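Local coordinates for protein Exo-beta-1,4-mannosidase (Rhizomucor miehei, PDB 4LYP) that hydrolyses beta-1,4-mannosidic linkages, releasing terminal mannose from non-reducing ends, as a TIM-barrel glycoside hydrolase of family 5 that also has transglycosylation activity, at residues F152-G157 with V179-F184; D106-R111 with I172-G177; S115-P120 with G160-W165; A236-E241 with G266-L271. One frame throughout, in Å; residues are numbered along the deposited sequence.

Interaction 1: F152-G157 with V179-F184; sequences FWQWSG and VTYDEF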
# COMPACT_ATOMS: atom_id res chain seq x y z
N PHE A 152 -5.94 8.15 3.80
CA PHE A 152 -6.35 8.89 4.99
C PHE A 152 -5.23 9.86 5.37
O PHE A 152 -5.54 10.97 5.87
CB PHE A 152 -6.68 7.93 6.12
CG PHE A 152 -7.25 8.67 7.29
CD1 PHE A 152 -8.62 8.98 7.32
CD2 PHE A 152 -6.43 9.14 8.34
CE1 PHE A 152 -9.16 9.71 8.35
CE2 PHE A 152 -6.99 9.89 9.39
CZ PHE A 152 -8.37 10.17 9.38
N TRP A 153 -3.98 9.40 5.30
CA TRP A 153 -2.86 10.11 5.86
C TRP A 153 -2.33 11.19 4.95
O TRP A 153 -2.70 11.36 3.77
CB TRP A 153 -1.77 9.12 6.30
CG TRP A 153 -2.31 8.14 7.28
CD1 TRP A 153 -2.53 6.80 7.05
CD2 TRP A 153 -2.78 8.38 8.62
NE1 TRP A 153 -3.13 6.21 8.16
CE2 TRP A 153 -3.28 7.16 9.14
CE3 TRP A 153 -2.84 9.55 9.43
CZ2 TRP A 153 -3.83 7.07 10.41
CZ3 TRP A 153 -3.43 9.44 10.68
CH2 TRP A 153 -3.92 8.22 11.18
N GLN A 154 -1.35 11.94 5.51
CA GLN A 154 -0.94 13.23 4.92
C GLN A 154 0.15 13.13 3.90
O GLN A 154 0.46 14.13 3.23
CB GLN A 154 -0.49 14.18 6.06
CG GLN A 154 0.82 13.83 6.79
CD GLN A 154 0.69 12.82 7.92
OE1 GLN A 154 -0.17 11.92 7.93
NE2 GLN A 154 1.59 12.95 8.92
N TRP A 155 0.75 11.96 3.69
CA TRP A 155 1.97 11.84 2.85
C TRP A 155 1.73 11.87 1.40
O TRP A 155 2.65 11.98 0.60
CB TRP A 155 2.79 10.67 3.31
CG TRP A 155 2.12 9.32 3.35
CD1 TRP A 155 1.58 8.68 4.47
CD2 TRP A 155 2.00 8.38 2.21
NE1 TRP A 155 1.13 7.44 4.10
CE2 TRP A 155 1.38 7.20 2.76
CE3 TRP A 155 2.31 8.42 0.86
CZ2 TRP A 155 1.11 6.08 1.98
CZ3 TRP A 155 2.06 7.30 0.11
CH2 TRP A 155 1.46 6.12 0.66
N SER A 156 0.44 11.84 0.99
CA SER A 156 0.05 12.07 -0.38
C SER A 156 -0.99 13.21 -0.44
O SER A 156 -1.79 13.29 -1.38
CB SER A 156 -0.48 10.79 -1.04
OG SER A 156 -1.60 10.32 -0.31
N GLY A 157 -1.03 14.07 0.60
CA GLY A 157 -2.11 15.05 0.73
C GLY A 157 -3.29 14.37 1.42
O GLY A 157 -3.46 14.51 2.64
N VAL A 179 0.89 18.75 18.09
CA VAL A 179 -0.32 18.19 17.46
C VAL A 179 -0.36 16.67 17.45
O VAL A 179 0.53 16.06 16.86
CB VAL A 179 -0.51 18.72 16.04
CG1 VAL A 179 -1.79 18.13 15.44
CG2 VAL A 179 -0.56 20.25 16.08
N THR A 180 -1.40 16.10 18.09
CA THR A 180 -1.63 14.65 18.21
C THR A 180 -2.10 14.05 16.89
O THR A 180 -2.79 14.77 16.07
CB THR A 180 -2.75 14.30 19.27
OG1 THR A 180 -3.96 15.07 19.05
N TYR A 181 -1.74 12.77 16.69
CA TYR A 181 -2.35 11.88 15.67
C TYR A 181 -3.93 11.90 15.87
O TYR A 181 -4.66 11.97 14.86
CB TYR A 181 -1.52 10.47 15.36
CG TYR A 181 -0.44 10.51 14.12
CD1 TYR A 181 -0.86 10.51 12.79
CD2 TYR A 181 0.97 10.52 14.32
CE1 TYR A 181 0.09 10.57 11.73
CE2 TYR A 181 1.91 10.53 13.31
CZ TYR A 181 1.45 10.61 12.00
OH TYR A 181 2.18 10.75 10.82
N ASP A 182 -4.47 12.11 17.07
CA ASP A 182 -5.93 12.21 17.32
C ASP A 182 -6.57 13.51 16.72
O ASP A 182 -7.65 13.48 16.08
CB ASP A 182 -6.26 12.03 18.87
N GLU A 183 -5.88 14.63 16.92
CA GLU A 183 -6.25 15.97 16.42
C GLU A 183 -6.28 15.92 14.85
O GLU A 183 -7.27 16.30 14.18
CB GLU A 183 -5.35 17.13 16.85
CG GLU A 183 -5.90 18.45 16.26
CD GLU A 183 -5.18 19.71 16.72
OE1 GLU A 183 -4.39 19.67 17.71
OE2 GLU A 183 -5.41 20.78 16.09
N PHE A 184 -5.20 15.39 14.24
CA PHE A 184 -5.17 15.25 12.79
C PHE A 184 -6.31 14.33 12.34
O PHE A 184 -6.99 14.62 11.32
CB PHE A 184 -3.82 14.71 12.32
CG PHE A 184 -3.80 14.41 10.85
CD1 PHE A 184 -3.59 15.47 9.97
CD2 PHE A 184 -4.11 13.18 10.37
CE1 PHE A 184 -3.67 15.24 8.59
CE2 PHE A 184 -4.19 12.93 8.98
CZ PHE A 184 -4.01 13.96 8.13
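Trp153 and Phe184 mark the closest backbone approach, with CA of Trp153 8.9 Å from CA of Phe184, too far for any backbone hydrogen bond between them, so side chains do most of the bridging. Segment 152-157 is an irregular loop beyond strand 144-148 of the TIM barrel; 179-184 leads into helix 181-193, whose N-cap is Thr180, its OG1 taking a bond from Glu183 N. Trp153, Tyr181 and Phe184 build an aromatic cluster. Tyr181 turns a ring edge to the indole face in an offset edge-to-face pair, the planes 78° apart, and its CD1 comes to 3.5 Å from Trp153 CZ3. Phe184 meets the same indole rim to rim, CE2 lying 3.7 Å from Trp153 CE3, while Phe152 CE2 brushes Phe184 CE2 at 4.2 Å. Phe152 also sets CD2 over the centre of the indole. This packing backs a pocket residue: Trp153 touches bound guanidine, and its NE1 is hydrogen-bonded to Glu238. The amide of Gln154 lies beside the cluster, with OE1 over one face of the Phe184 ring. A bend at chi2 (-84°) swings that amide toward Tyr181, where NE2 donates to Tyr181 OH across 3.0 Å at an N-H...O angle of 157°.

Interaction 2: D106-R111 with I172-G177; sequences DDQPYR and IPYPVG
Tyr174 stands between two inverse gamma turns, centred on Pro173 and Pro175, and drives its ring into segment 106-111 beside Tyr110, a non-glycine residue with a positive phi of 72°. The turns are closed by backbone bonds from Tyr174 N to Ile172 O and from Val176 N to Tyr174 O. Tyr110 presents its ring edge to the face of Tyr174 in an offset edge-to-face pair with the planes at 74°; its CD2 lies 3.7 Å from Tyr174 CG. The opposite face of Tyr174 carries the carbonyl oxygen of Ile172. At the far end of the ring two side chains meet the hydroxyl. Tyr174 OH donates to Gln108 OE1 at 2.7 Å, in the carbonyl plane and on a lone pair, and receives a weak bond from Arg111 NH1 at 2.9 Å. Gln108 reaches that oxygen because its chain folds back at chi2 (-64°), and its NE2 is anchored on Asp107 OD1. Pro109 CG rests 3.8 Å from Tyr174 CE2, and Tyr110 OH closes on Val176 CG2 at 3.6 Å. Arg111 has stronger outside partners, Glu103 O and Gln161 OE1. The contact thus ties the loop after strand 95-99 to the linker between helices 158-167 and 181-193, with Ile172 packed on the first helix and Pro173 and Pro175 on the second.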
# COMPACT_ATOMS: atom_id res chain seq x y z
N ASP A 106 1.56 22.07 -3.97
CA ASP A 106 2.92 21.55 -3.95
C ASP A 106 3.86 22.34 -3.05
O ASP A 106 5.08 22.16 -3.10
CB ASP A 106 3.49 21.53 -5.39
CG ASP A 106 2.77 20.45 -6.27
OD1 ASP A 106 2.63 19.32 -5.72
OD2 ASP A 106 2.42 20.73 -7.40
N ASP A 107 3.31 23.20 -2.16
CA ASP A 107 4.08 23.91 -1.16
C ASP A 107 3.87 23.31 0.23
O ASP A 107 4.14 24.00 1.25
CB ASP A 107 3.70 25.42 -1.17
CG ASP A 107 2.30 25.66 -0.73
OD1 ASP A 107 1.45 24.75 -0.65
OD2 ASP A 107 1.93 26.87 -0.51
N GLN A 108 3.37 22.08 0.33
CA GLN A 108 3.06 21.49 1.64
C GLN A 108 4.18 20.55 2.08
O GLN A 108 4.74 19.79 1.31
CB GLN A 108 1.77 20.72 1.59
CG GLN A 108 0.54 21.65 1.27
CD GLN A 108 0.35 22.66 2.38
OE1 GLN A 108 0.12 22.28 3.54
NE2 GLN A 108 0.44 23.94 2.04
N PRO A 109 4.51 20.58 3.37
CA PRO A 109 5.48 19.61 3.93
C PRO A 109 4.86 18.25 4.01
O PRO A 109 3.63 18.05 3.96
CB PRO A 109 5.75 20.20 5.32
CG PRO A 109 4.41 20.86 5.71
CD PRO A 109 3.90 21.44 4.42
N TYR A 110 5.71 17.24 4.19
CA TYR A 110 5.33 15.88 4.57
C TYR A 110 4.64 15.11 3.44
O TYR A 110 4.02 14.06 3.74
CB TYR A 110 4.47 15.82 5.85
CG TYR A 110 4.99 16.70 6.96
CD1 TYR A 110 6.30 16.60 7.43
CD2 TYR A 110 4.18 17.71 7.44
CE1 TYR A 110 6.79 17.48 8.41
CE2 TYR A 110 4.62 18.60 8.44
CZ TYR A 110 5.90 18.51 8.88
OH TYR A 110 6.39 19.39 9.82
N ARG A 111 4.74 15.52 2.17
CA ARG A 111 4.00 14.82 1.13
C ARG A 111 4.79 14.71 -0.16
O ARG A 111 5.74 15.47 -0.49
CB ARG A 111 2.62 15.44 0.81
CG ARG A 111 2.67 16.88 0.24
CD ARG A 111 1.31 17.39 -0.15
NE ARG A 111 0.49 17.61 1.01
CZ ARG A 111 -0.72 18.22 0.96
NH1 ARG A 111 -1.33 18.52 2.08
NH2 ARG A 111 -1.26 18.45 -0.24
N ILE A 172 -3.50 22.71 7.51
CA ILE A 172 -3.87 21.35 7.99
C ILE A 172 -3.08 21.11 9.29
O ILE A 172 -1.87 21.35 9.31
CB ILE A 172 -3.51 20.35 6.91
CG1 ILE A 172 -4.35 20.57 5.66
CG2 ILE A 172 -3.65 18.91 7.40
CD1 ILE A 172 -3.92 19.67 4.51
N PRO A 173 -3.71 20.53 10.32
CA PRO A 173 -2.98 20.30 11.59
C PRO A 173 -2.18 18.99 11.46
O PRO A 173 -2.53 17.93 12.04
CB PRO A 173 -4.15 20.17 12.58
CG PRO A 173 -5.29 19.57 11.77
CD PRO A 173 -5.17 20.31 10.45
N TYR A 174 -1.04 19.07 10.76
CA TYR A 174 -0.20 17.90 10.61
C TYR A 174 0.25 17.46 12.01
O TYR A 174 0.52 18.28 12.91
CB TYR A 174 1.05 18.25 9.76
CG TYR A 174 0.72 18.66 8.35
CD1 TYR A 174 -0.03 17.78 7.51
CD2 TYR A 174 1.06 19.92 7.84
CE1 TYR A 174 -0.34 18.15 6.21
CE2 TYR A 174 0.76 20.33 6.56
CZ TYR A 174 0.04 19.42 5.75
OH TYR A 174 -0.29 19.76 4.46
N PRO A 175 0.37 16.13 12.20
CA PRO A 175 0.62 15.59 13.62
C PRO A 175 2.12 15.61 13.94
O PRO A 175 2.80 14.62 14.02
CB PRO A 175 0.02 14.18 13.53
CG PRO A 175 0.22 13.81 12.11
CD PRO A 175 -0.03 15.07 11.30
N VAL A 176 2.63 16.80 14.08
CA VAL A 176 4.02 17.10 14.46
C VAL A 176 3.97 18.16 15.58
O VAL A 176 2.94 18.74 15.88
CB VAL A 176 4.86 17.64 13.27
CG1 VAL A 176 4.93 16.59 12.18
CG2 VAL A 176 4.31 18.97 12.74
N GLY A 177 5.11 18.33 16.25
CA GLY A 177 5.20 19.14 17.46
C GLY A 177 4.20 18.71 18.53
O GLY A 177 4.15 17.52 18.91

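Interaction 3: S115-P120 with G160-W165; sequences SMMPQP and GQYVAW
Trp165 offers one indole face to Pro120, while the other is covered by NE2 of Gln161, one helical turn earlier, offset toward the rim. Pro120 CD sits over the six-membered ring, 3.7 Å from its centroid and 15° off the normal, a clear CH-pi contact; its neighbour Pro120 CG is 3.6 Å from Trp165 CD2. The benzo rim is met by backbone oxygens: Met117 O lies in the ring plane 3.7 Å from Trp165 CH2, and Pro118 O is at the edge 3.7 Å from CZ2. Met117 turns at its last torsion, chi3 74°, and thereby brings the methyl CE between two aromatic residues, 3.8 Å from Trp165 CZ3 and 3.7 Å from Tyr162 OH. Tyr162 in turn has Trp165 CZ3 over one of its faces. The contact fastens helix 158-167 to the irregular loop between strand 95-99 and helix 125-140, and Leu204 of helix 197-213 packs against both Pro120 and Tyr162. No hydrogen bond crosses between the segments. Cohesion therefore rests on shape and dispersion, helped by CH-pi contact on the face and probably by a mild electrostatic attraction between the carbonyl oxygens and the partly positive C-H rim of the indole.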
# COMPACT_ATOMS: atom_id res chain seq x y z
N SER A 115 2.85 16.69 -6.84
CA SER A 115 1.62 15.94 -6.73
C SER A 115 1.04 15.58 -8.13
O SER A 115 1.23 16.29 -9.12
CB SER A 115 0.60 16.75 -5.95
OG SER A 115 0.30 18.00 -6.55
N MET A 116 0.30 14.48 -8.12
CA MET A 116 -0.44 14.09 -9.33
C MET A 116 -1.58 15.09 -9.67
O MET A 116 -1.86 15.36 -10.82
CB MET A 116 -1.00 12.69 -9.08
CG MET A 116 -1.69 12.01 -10.22
SD MET A 116 -2.54 10.56 -9.62
CE MET A 116 -2.79 9.69 -11.18
N MET A 117 -2.24 15.53 -8.58
CA MET A 117 -3.45 16.37 -8.73
C MET A 117 -3.25 17.61 -7.83
O MET A 117 -3.69 17.68 -6.68
CB MET A 117 -4.69 15.61 -8.36
CG MET A 117 -5.95 16.37 -8.70
SD MET A 117 -7.51 15.49 -8.46
CE MET A 117 -7.68 15.51 -6.68
N PRO A 118 -2.58 18.65 -8.39
CA PRO A 118 -2.25 19.82 -7.57
C PRO A 118 -3.46 20.66 -7.09
O PRO A 118 -3.37 21.30 -6.04
CB PRO A 118 -1.27 20.68 -8.47
CG PRO A 118 -1.58 20.13 -9.87
CD PRO A 118 -1.82 18.64 -9.65
N GLN A 119 -4.55 20.61 -7.85
CA GLN A 119 -5.83 21.21 -7.44
C GLN A 119 -6.88 20.23 -7.92
O GLN A 119 -6.66 19.49 -8.87
CB GLN A 119 -6.05 22.61 -8.15
CG GLN A 119 -5.03 23.64 -7.80
CD GLN A 119 -5.34 24.97 -8.49
OE1 GLN A 119 -4.95 25.17 -9.60
NE2 GLN A 119 -6.06 25.84 -7.80
N PRO A 120 -8.10 20.27 -7.36
CA PRO A 120 -9.13 19.30 -7.80
C PRO A 120 -9.36 19.30 -9.29
O PRO A 120 -9.62 20.38 -9.85
CB PRO A 120 -10.38 19.74 -7.02
CG PRO A 120 -9.81 20.41 -5.79
CD PRO A 120 -8.59 21.15 -6.30
N GLY A 160 -7.23 14.69 4.42
CA GLY A 160 -7.10 16.00 5.05
C GLY A 160 -6.94 17.10 4.04
O GLY A 160 -7.44 18.20 4.26
N GLN A 161 -6.30 16.83 2.91
CA GLN A 161 -6.20 17.81 1.85
C GLN A 161 -7.57 18.04 1.21
O GLN A 161 -7.91 19.18 0.91
CB GLN A 161 -5.14 17.41 0.82
CG GLN A 161 -5.03 18.43 -0.30
CD GLN A 161 -4.65 19.80 0.23
OE1 GLN A 161 -3.63 19.94 0.91
NE2 GLN A 161 -5.44 20.85 -0.08
N TYR A 162 -8.33 16.97 0.94
CA TYR A 162 -9.69 17.20 0.41
C TYR A 162 -10.49 18.07 1.38
O TYR A 162 -11.23 18.99 0.94
CB TYR A 162 -10.42 15.90 0.12
CG TYR A 162 -10.00 15.16 -1.11
CD1 TYR A 162 -8.97 14.23 -1.10
CD2 TYR A 162 -10.61 15.37 -2.34
CE1 TYR A 162 -8.61 13.51 -2.21
CE2 TYR A 162 -10.28 14.64 -3.46
CZ TYR A 162 -9.30 13.68 -3.40
OH TYR A 162 -9.08 12.93 -4.50
N VAL A 163 -10.40 17.81 2.69
CA VAL A 163 -11.08 18.63 3.67
C VAL A 163 -10.61 20.06 3.58
O VAL A 163 -11.43 21.00 3.61
CB VAL A 163 -10.94 18.04 5.09
CG1 VAL A 163 -11.45 19.02 6.15
CG2 VAL A 163 -11.65 16.68 5.19
N ALA A 164 -9.29 20.30 3.47
CA ALA A 164 -8.79 21.66 3.32
C ALA A 164 -9.35 22.32 2.07
O ALA A 164 -9.66 23.55 2.08
CB ALA A 164 -7.26 21.61 3.24
N TRP A 165 -9.40 21.61 0.95
CA TRP A 165 -10.02 22.18 -0.24
C TRP A 165 -11.46 22.58 -0.02
O TRP A 165 -11.85 23.67 -0.45
CB TRP A 165 -9.90 21.23 -1.38
CG TRP A 165 -8.54 21.18 -2.06
CD1 TRP A 165 -7.68 22.20 -2.25
CD2 TRP A 165 -7.96 20.03 -2.73
NE1 TRP A 165 -6.57 21.79 -2.97
CE2 TRP A 165 -6.71 20.46 -3.30
CE3 TRP A 165 -8.37 18.71 -2.94
CZ2 TRP A 165 -5.93 19.61 -4.06
CZ3 TRP A 165 -7.58 17.90 -3.73
CH2 TRP A 165 -6.36 18.34 -4.28

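Interaction 4: A236-E241 with G266-L271; sequences ANEPQE and GLESKL. With GAI (guanidine), chain C.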
# COMPACT_ATOMS: atom_id res chain seq x y z
N ALA A 236 -8.92 3.55 -0.41
CA ALA A 236 -7.97 4.50 0.15
C ALA A 236 -7.11 3.72 1.11
O ALA A 236 -7.48 2.71 1.68
CB ALA A 236 -8.65 5.66 0.92
N ASN A 237 -5.91 4.28 1.38
CA ASN A 237 -5.02 3.72 2.40
C ASN A 237 -5.59 4.09 3.80
O ASN A 237 -5.65 5.27 4.18
CB ASN A 237 -3.63 4.33 2.23
CG ASN A 237 -2.69 3.81 3.24
OD1 ASN A 237 -2.58 2.56 3.42
ND2 ASN A 237 -2.00 4.69 3.93
N GLU A 238 -5.96 3.04 4.56
CA GLU A 238 -6.23 3.14 6.02
C GLU A 238 -7.34 4.13 6.39
O GLU A 238 -7.13 4.97 7.25
CB GLU A 238 -4.97 3.42 6.79
CG GLU A 238 -3.86 2.40 6.54
CD GLU A 238 -2.72 2.50 7.49
OE1 GLU A 238 -2.70 3.43 8.36
OE2 GLU A 238 -1.83 1.59 7.46
N PRO A 239 -8.56 3.99 5.86
CA PRO A 239 -9.64 4.78 6.47
C PRO A 239 -9.73 4.52 7.97
O PRO A 239 -9.58 3.39 8.40
CB PRO A 239 -10.90 4.29 5.74
CG PRO A 239 -10.43 3.53 4.56
CD PRO A 239 -9.05 3.01 4.88
N GLN A 240 -9.97 5.56 8.78
CA GLN A 240 -9.99 5.45 10.24
C GLN A 240 -11.43 5.42 10.76
O GLN A 240 -12.10 6.44 10.87
CB GLN A 240 -9.20 6.60 10.87
CG GLN A 240 -7.72 6.66 10.45
CD GLN A 240 -6.97 5.44 10.93
OE1 GLN A 240 -6.80 5.23 12.15
NE2 GLN A 240 -6.54 4.56 10.02
N GLU A 241 -11.91 4.21 11.08
CA GLU A 241 -13.29 4.03 11.61
C GLU A 241 -14.31 4.76 10.73
O GLU A 241 -15.17 5.48 11.28
CB GLU A 241 -13.31 4.46 13.09
CG GLU A 241 -12.39 3.53 13.88
CD GLU A 241 -12.91 3.30 15.28
OE1 GLU A 241 -13.91 2.51 15.56
OE2 GLU A 241 -12.39 3.97 16.11
N GLY A 266 -8.69 -1.17 1.77
CA GLY A 266 -7.44 -0.60 2.33
C GLY A 266 -7.33 -0.57 3.82
O GLY A 266 -6.52 0.23 4.34
N LEU A 267 -8.11 -1.39 4.54
CA LEU A 267 -8.13 -1.30 5.97
C LEU A 267 -6.91 -1.92 6.65
O LEU A 267 -6.35 -2.93 6.19
CB LEU A 267 -9.36 -2.04 6.52
CG LEU A 267 -9.88 -1.58 7.85
CD1 LEU A 267 -10.63 -0.23 7.73
CD2 LEU A 267 -10.72 -2.65 8.56
N GLU A 268 -6.57 -1.34 7.81
CA GLU A 268 -5.52 -1.95 8.69
C GLU A 268 -5.98 -3.24 9.34
O GLU A 268 -5.18 -4.13 9.62
CB GLU A 268 -5.14 -0.99 9.79
CG GLU A 268 -4.42 0.31 9.36
CD GLU A 268 -4.63 1.40 10.40
OE1 GLU A 268 -3.73 1.75 11.15
OE2 GLU A 268 -5.80 1.91 10.48
N SER A 269 -7.28 -3.30 9.72
CA SER A 269 -7.79 -4.37 10.57
C SER A 269 -7.05 -4.39 11.91
O SER A 269 -6.69 -5.46 12.42
CB SER A 269 -7.77 -5.71 9.87
OG SER A 269 -8.57 -5.66 8.71
N LYS A 270 -6.83 -3.23 12.51
CA LYS A 270 -6.07 -3.11 13.73
C LYS A 270 -6.92 -3.15 14.96
O LYS A 270 -6.38 -3.14 16.06
CB LYS A 270 -5.20 -1.92 13.73
CG LYS A 270 -5.77 -0.62 13.88
CD LYS A 270 -4.66 0.50 14.17
CE LYS A 270 -3.91 0.81 15.46
NZ LYS A 270 -3.41 2.26 15.43
N LEU A 271 -8.24 -3.14 14.81
CA LEU A 271 -9.16 -2.98 15.96
C LEU A 271 -9.84 -4.30 16.26
O LEU A 271 -9.14 -5.27 16.61
CB LEU A 271 -10.15 -1.81 15.64
CG LEU A 271 -9.43 -0.46 15.43
CD1 LEU A 271 -10.45 0.63 15.07
CD2 LEU A 271 -8.59 0.00 16.63
C GAI C . 0.42 3.98 9.58
N1 GAI C . 0.27 2.83 8.92
N2 GAI C . -0.73 4.57 9.96
N3 GAI C . 1.56 4.55 9.77
O HOH W 1 -7.57 1.32 8.40
O HOH W 2 -4.33 3.95 12.70
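One of two guanidine pockets, at the mouth of the TIM barrel, takes Glu238 from the loop after strand 230-234; the loop after strand 262-264 backs it through Glu268. Asn237, Glu238 and Pro239 match the Asn-Glu-Pro signature of family 5 hydrolases, in which this glutamate is the acid/base; a similar role here is probable. The backbones are joined where Glu238 N donates to Gly266 O at 2.9 Å. Next to it, Gly266 CA approaches Ala236 O closely, a place with no room for a CB. Glu238 runs extended beyond CG (chi2 -168°) and holds its carboxylate stacked on that of Glu268, the planes 16° apart and Glu238 CD 3.3 Å from Glu268 CG. Guanidine spans the Glu238 carboxylate, N2 to OE1 at 2.8 Å and N1 to OE2 at 2.8 Å; His291 also bonds to OE2. Gln240 fixes the second carboxylate, its NE2 donating to Glu268 OE2 at 2.8 Å from above the carboxylate plane and also to Glu238 O. Leu271 CD1 touches CD of Glu241, whose OE1 is salt-bridged to Arg278. A water donates to Pro239 O and to Glu268 OE2 and accepts from Glu268 N, 2.9 Å away.

Interactions 1, 2 and 3 lie on one side of the chain's centre, in the long excursions after barrel strands 95-99 and 144-148. Their segments interleave: interaction 3 is nested within the loop that interaction 2 closes, whereas interaction 1 crosses both. Interactions 1 and 2 are centred 8 Å apart and touch through Tyr181 and Pro175; Arg111 and Gln161 connect interaction 2 to interaction 3, 13 Å away between centres. Interaction 4 follows later in the chain, on the loops after strands 230-234 and 262-264. Its centre is 14 Å from that of interaction 1. Trp153 of interaction 1 and Glu238 of interaction 4 line the same guanidine pocket, with interactions 2 and 3 packed farther out.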